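Local coordinates for minor fimbrium anchoring subunit Mfa2 (Porphyromonas gingivalis, PDB 5NFI), which anchors the minor fimbriae in the bacterial outer membrane through its interaction with Mfa1 and regulates fimbrial length, at residues Y31-D36 and T67-G72; G37-A42 and G81-G86. All coordinates share one frame; numbering follows the deposited sequence.

Contact 1 (Y31-D36 and T67-G72)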
loop_
_atom_site.group_PDB
_atom_site.type_symbol
_atom_site.label_atom_id
_atom_site.label_comp_id
_atom_site.label_asym_id
_atom_site.label_seq_id
_atom_site.Cartn_x
_atom_site.Cartn_y
_atom_site.Cartn_z
ATOM N N TYR A 31 -4.058 1.851 17.277
ATOM C CA TYR A 31 -3.722 0.849 18.283
ATOM C C TYR A 31 -2.525 1.293 19.105
ATOM O O TYR A 31 -1.640 1.997 18.602
ATOM C CB TYR A 31 -3.429 -0.511 17.623
ATOM C CG TYR A 31 -4.553 -0.973 16.741
ATOM C CD1 TYR A 31 -5.672 -1.575 17.286
ATOM C CD2 TYR A 31 -4.511 -0.780 15.363
ATOM C CE1 TYR A 31 -6.712 -1.980 16.495
ATOM C CE2 TYR A 31 -5.557 -1.177 14.559
ATOM C CZ TYR A 31 -6.657 -1.780 15.139
ATOM O OH TYR A 31 -7.716 -2.183 14.367
ATOM N N ALA A 32 -2.490 0.871 20.364
ATOM C CA ALA A 32 -1.354 1.168 21.231
ATOM C C ALA A 32 -0.726 -0.136 21.703
ATOM O O ALA A 32 -1.411 -1.017 22.224
ATOM C CB ALA A 32 -1.777 2.025 22.412
ATOM N N PHE A 33 0.578 -0.259 21.488
ATOM C CA PHE A 33 1.328 -1.410 21.955
ATOM C C PHE A 33 2.331 -0.912 22.974
ATOM O O PHE A 33 2.790 0.231 22.892
ATOM C CB PHE A 33 2.004 -2.132 20.782
ATOM C CG PHE A 33 1.024 -2.803 19.858
ATOM C CD1 PHE A 33 0.179 -2.052 19.059
ATOM C CD2 PHE A 33 0.914 -4.176 19.827
ATOM C CE1 PHE A 33 -0.745 -2.657 18.243
ATOM C CE2 PHE A 33 -0.012 -4.789 19.013
ATOM C CZ PHE A 33 -0.840 -4.028 18.219
ATOM N N ASP A 34 2.647 -1.755 23.953
ATOM C CA ASP A 34 3.534 -1.356 25.042
ATOM C C ASP A 34 4.971 -1.844 24.867
ATOM O O ASP A 34 5.357 -2.298 23.792
ATOM C CB ASP A 34 2.978 -1.846 26.382
ATOM C CG ASP A 34 2.791 -3.349 26.431
ATOM O OD1 ASP A 34 3.583 -4.088 25.811
ATOM O OD2 ASP A 34 1.842 -3.799 27.114
ATOM N N LYS A 35 5.743 -1.750 25.945
ATOM C CA LYS A 35 7.143 -2.154 25.958
ATOM C C LYS A 35 7.359 -3.546 25.365
ATOM O O LYS A 35 8.419 -3.818 24.813
ATOM C CB LYS A 35 7.700 -2.105 27.392
ATOM C CG LYS A 35 7.538 -3.405 28.178
ATOM C CD LYS A 35 8.233 -3.367 29.538
ATOM C CE LYS A 35 8.648 -4.772 29.988
ATOM N NZ LYS A 35 9.784 -5.362 29.191
ATOM N N ASP A 36 6.351 -4.412 25.463
ATOM C CA ASP A 36 6.475 -5.812 25.041
ATOM C C ASP A 36 5.862 -6.098 23.672
ATOM O O ASP A 36 5.927 -7.223 23.181
ATOM C CB ASP A 36 5.835 -6.734 26.078
ATOM C CG ASP A 36 6.479 -6.601 27.443
ATOM O OD1 ASP A 36 7.730 -6.528 27.509
ATOM O OD2 ASP A 36 5.738 -6.566 28.450
ATOM N N THR A 67 4.005 2.617 21.666
ATOM C CA THR A 67 4.058 3.045 20.284
ATOM C C THR A 67 2.644 2.925 19.744
ATOM O O THR A 67 1.887 2.023 20.130
ATOM C CB THR A 67 5.032 2.202 19.440
ATOM O OG1 THR A 67 6.270 2.048 20.141
ATOM C CG2 THR A 67 5.284 2.877 18.105
ATOM N N ILE A 68 2.279 3.849 18.872
ATOM C CA ILE A 68 0.957 3.839 18.295
ATOM C C ILE A 68 1.035 3.485 16.812
ATOM O O ILE A 68 1.862 4.030 16.078
ATOM C CB ILE A 68 0.271 5.188 18.517
ATOM C CG1 ILE A 68 -0.594 5.097 19.776
ATOM C CG2 ILE A 68 -0.565 5.586 17.316
ATOM C CD1 ILE A 68 -1.021 6.419 20.333
ATOM N N PHE A 69 0.195 2.545 16.385
ATOM C CA PHE A 69 0.078 2.195 14.972
ATOM C C PHE A 69 -1.256 2.713 14.450
ATOM O O PHE A 69 -2.293 2.547 15.097
ATOM C CB PHE A 69 0.190 0.681 14.772
ATOM C CG PHE A 69 1.462 0.080 15.335
ATOM C CD1 PHE A 69 2.660 0.776 15.289
ATOM C CD2 PHE A 69 1.452 -1.174 15.920
ATOM C CE1 PHE A 69 3.822 0.235 15.806
ATOM C CE2 PHE A 69 2.611 -1.717 16.442
ATOM C CZ PHE A 69 3.796 -1.007 16.382
ATOM N N ALA A 70 -1.248 3.363 13.297
ATOM C CA ALA A 70 -2.494 3.955 12.828
ATOM C C ALA A 70 -2.827 3.552 11.389
ATOM O O ALA A 70 -1.979 3.571 10.486
ATOM C CB ALA A 70 -2.447 5.472 12.956
ATOM N N TRP A 71 -4.090 3.214 11.186
ATOM C CA TRP A 71 -4.537 2.777 9.883
ATOM C C TRP A 71 -5.675 3.631 9.393
ATOM O O TRP A 71 -6.643 3.858 10.115
ATOM C CB TRP A 71 -4.954 1.318 9.934
ATOM C CG TRP A 71 -3.806 0.389 10.159
ATOM C CD1 TRP A 71 -3.343 -0.076 11.357
ATOM C CD2 TRP A 71 -2.975 -0.202 9.147
ATOM N NE1 TRP A 71 -2.274 -0.926 11.155
ATOM C CE2 TRP A 71 -2.028 -1.018 9.807
ATOM C CE3 TRP A 71 -2.940 -0.121 7.749
ATOM C CZ2 TRP A 71 -1.069 -1.753 9.116
ATOM C CZ3 TRP A 71 -1.973 -0.849 7.061
ATOM C CH2 TRP A 71 -1.057 -1.657 7.745
ATOM N N GLY A 72 -5.548 4.106 8.160
ATOM C CA GLY A 72 -6.529 4.987 7.576
ATOM C C GLY A 72 -7.302 4.288 6.495
ATOM O O GLY A 72 -6.714 3.672 5.606
#
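The ring of Phe33 has Phe69 CE2 over one face, and the nearest carbons of the pair, Phe33 CD1 and Phe69 CD2, are 3.5 Å apart. The two planes are inclined at 36°, so the rings lean obliquely on each other. At the edge of the Tyr31 ring, near its plane, lies Trp71 CD1, 4.0 Å from Tyr31 CE2; the two side chains cross at about a right angle. Tyr31, Phe33 and Phe69 lie on one face of the sheet with Thr67, while Ala32 and Ile68 occupy the opposite face, joined by CB of Ala32 and CG1 of Ile68. In each of these aromatics, and in Trp71, CG stands anti to the carbonyl carbon, which lays the ring beside the backbone N.

Beneath the rings the backbones form an antiparallel beta pair. Tyr31 and Phe69 are a hydrogen-bonded pair, with Tyr31 N to Phe69 O at 2.9 Å and nearly straight, and the reverse bond, Phe69 N to Tyr31 O, more bent. Phe33 and Thr67 repeat this pair of hydrogen bonds, whereas Ala32 and Ile68 between them are a non-hydrogen-bonded pair. Beyond Phe33, Asp34 OD1 accepts from Asp36 N, an Asx turn.

Phe172 meets the rings of Tyr31, edge-to-face, and Phe33, and its carbonyl accepts from Trp71 NE1. Strand 64-72 lies between strands 28-33 and 113-122, with Tyr114 and Thr116 of the latter touching Phe69.

Contact 2 (G37-A42 and G81-G86)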
loop_
_atom_site.group_PDB
_atom_site.type_symbol
_atom_site.label_atom_id
_atom_site.label_comp_id
_atom_site.label_asym_id
_atom_site.label_seq_id
_atom_site.Cartn_x
_atom_site.Cartn_y
_atom_site.Cartn_z
ATOM N N GLY A 37 5.279 -5.078 23.058
ATOM C CA GLY A 37 4.655 -5.238 21.762
ATOM C C GLY A 37 3.270 -5.841 21.878
ATOM O O GLY A 37 2.723 -6.326 20.900
ATOM N N ILE A 38 2.708 -5.813 23.079
ATOM C CA ILE A 38 1.368 -6.332 23.324
ATOM C C ILE A 38 0.318 -5.234 23.167
ATOM O O ILE A 38 0.551 -4.093 23.558
ATOM C CB ILE A 38 1.285 -6.943 24.730
ATOM C CG1 ILE A 38 2.029 -8.283 24.762
ATOM C CG2 ILE A 38 -0.165 -7.099 25.197
ATOM C CD1 ILE A 38 2.494 -8.668 26.140
ATOM N N LEU A 39 -0.830 -5.571 22.588
ATOM C CA LEU A 39 -1.914 -4.604 22.398
ATOM C C LEU A 39 -2.505 -4.143 23.727
ATOM O O LEU A 39 -2.946 -4.957 24.527
ATOM C CB LEU A 39 -3.016 -5.210 21.522
ATOM C CG LEU A 39 -4.219 -4.351 21.128
ATOM C CD1 LEU A 39 -3.795 -3.035 20.503
ATOM C CD2 LEU A 39 -5.089 -5.127 20.168
ATOM N N ARG A 40 -2.504 -2.833 23.951
ATOM C CA ARG A 40 -3.052 -2.261 25.176
ATOM C C ARG A 40 -4.274 -1.385 24.924
ATOM O O ARG A 40 -5.046 -1.122 25.837
ATOM C CB ARG A 40 -1.997 -1.438 25.910
ATOM C CG ARG A 40 -0.890 -2.259 26.483
ATOM C CD ARG A 40 -1.446 -3.423 27.259
ATOM N NE ARG A 40 -0.396 -4.332 27.706
ATOM C CZ ARG A 40 -0.634 -5.489 28.311
ATOM N NH1 ARG A 40 -1.887 -5.860 28.554
ATOM N NH2 ARG A 40 0.378 -6.264 28.680
ATOM N N SER A 41 -4.456 -0.930 23.694
ATOM C CA SER A 41 -5.551 -0.028 23.399
ATOM C C SER A 41 -5.964 -0.148 21.939
ATOM O O SER A 41 -5.101 -0.175 21.063
ATOM C CB SER A 41 -5.136 1.398 23.716
ATOM O OG SER A 41 -6.135 2.307 23.301
ATOM N N ALA A 42 -7.267 -0.219 21.666
ATOM C CA ALA A 42 -7.761 -0.344 20.291
ATOM C C ALA A 42 -8.906 0.619 20.018
ATOM O O ALA A 42 -9.975 0.498 20.607
ATOM C CB ALA A 42 -8.203 -1.777 20.006
ATOM N N GLY A 81 -8.308 -9.698 11.252
ATOM C CA GLY A 81 -8.017 -10.803 12.155
ATOM C C GLY A 81 -8.287 -10.502 13.618
ATOM O O GLY A 81 -8.981 -9.532 13.941
ATOM N N GLU A 82 -7.735 -11.337 14.497
ATOM C CA GLU A 82 -7.905 -11.207 15.950
ATOM C C GLU A 82 -7.359 -9.889 16.490
ATOM O O GLU A 82 -6.239 -9.490 16.179
ATOM C CB GLU A 82 -7.221 -12.379 16.669
ATOM C CG GLU A 82 -6.993 -12.157 18.154
ATOM C CD GLU A 82 -5.798 -12.940 18.693
ATOM O OE1 GLU A 82 -4.707 -12.339 18.846
ATOM O OE2 GLU A 82 -5.949 -14.153 18.966
ATOM N N ILE A 83 -8.163 -9.206 17.288
ATOM C CA ILE A 83 -7.718 -7.997 17.979
ATOM C C ILE A 83 -8.054 -8.127 19.460
ATOM O O ILE A 83 -9.183 -7.854 19.864
ATOM C CB ILE A 83 -8.385 -6.722 17.413
ATOM C CG1 ILE A 83 -8.152 -6.597 15.906
ATOM C CG2 ILE A 83 -7.884 -5.480 18.133
ATOM C CD1 ILE A 83 -8.857 -5.385 15.279
ATOM N N LYS A 84 -7.094 -8.561 20.271
ATOM C CA LYS A 84 -7.406 -8.865 21.668
ATOM C C LYS A 84 -6.429 -8.227 22.641
ATOM O O LYS A 84 -5.258 -8.620 22.733
ATOM C CB LYS A 84 -7.463 -10.379 21.885
ATOM C CG LYS A 84 -8.845 -10.950 21.562
ATOM C CD LYS A 84 -8.906 -12.469 21.456
ATOM C CE LYS A 84 -8.047 -13.175 22.494
ATOM N NZ LYS A 84 -8.231 -14.664 22.439
ATOM N N ILE A 85 -6.948 -7.240 23.371
ATOM C CA ILE A 85 -6.178 -6.452 24.329
ATOM C C ILE A 85 -5.559 -7.323 25.402
ATOM O O ILE A 85 -6.219 -8.194 25.962
ATOM C CB ILE A 85 -7.063 -5.372 24.990
ATOM C CG1 ILE A 85 -7.506 -4.357 23.934
ATOM C CG2 ILE A 85 -6.323 -4.672 26.113
ATOM C CD1 ILE A 85 -8.228 -3.168 24.501
ATOM N N GLY A 86 -4.280 -7.083 25.665
ATOM C CA GLY A 86 -3.523 -7.865 26.612
ATOM C C GLY A 86 -3.123 -9.217 26.065
ATOM O O GLY A 86 -2.664 -10.069 26.821
#
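One backbone hydrogen bond joins the segments: Gly86 N donates to Leu39 O at 2.8 Å, nearly straight and almost along the C=O axis. The same carbonyl oxygen also receives a CA-H...O contact from Ile85, so two successive residues of the loop converge on it. Gly86 has a positive phi of 76°, a conformation that favours glycine.

Apolar contacts spread from there. Leu39 points toward the loop with CG anti to the backbone N (chi1 -177°), which carries its CD2 to 3.5 Å from CG2 of Ile83; the two side chains cross obliquely. The same Ile83 methyl reaches Ala42 CB at 4.2 Å, so it touches two residues of the strand. Ile85 brings its CG1 to 4.3 Å from Leu39 CG. Nearer the turn, Ile38 CG2 packs on Gly86 CA at 3.7 Å. The other branch of Ile85 meets polar backbone instead: its CG2 lies against the carbonyl oxygens of Leu39 and Arg40, 3.8 Å from Arg40 O.

Charge enters through Arg40. Its CB points away from the loop, but the chain bends at chi2 (-49°) and brings the guanidinium back, with NH1 3.2 Å from Gly86 CA. Ile38 CG2 sits 3.5 Å above the centre of the guanidinium plane, so this methyl is shared between the plane and the glycine. The NE end is held by a salt bridge to Asp34 OD2, which probably helps fix the group's rotation.

Arg40 and Ser41 both face Ala32, a classic beta bulge in strand 39-45 where it pairs with strand 28-33. The loop, which links strands 78-80 and 93-100, continues along the strand's start, with backbone hydrogen bonds between Thr88 and Leu39 and between Lys90 and Gly37.

Overall arrangement
Contacts 1 and 2 lie side by side, their centres about 9 Å apart, on the same side of the chain's centre. Residues 31-36 run straight into 37-42, so the two contacts use the two successive arms of a hairpin, strands 28-33 and 39-45, and the turn between them. Their partners, 67-72 and then 81-86, follow in the same order, and the connections cross. Contact 1 is buried pairing of sheet strands, whereas contact 2 is a partly buried approach of an irregular loop. Tyr31 OH, packed on Ile83 CD1, links the two directly. Together they tie the hairpin both to the sheet and to the loop leading to strand 93-100, in a protein whose family belongs to the transthyretin clan.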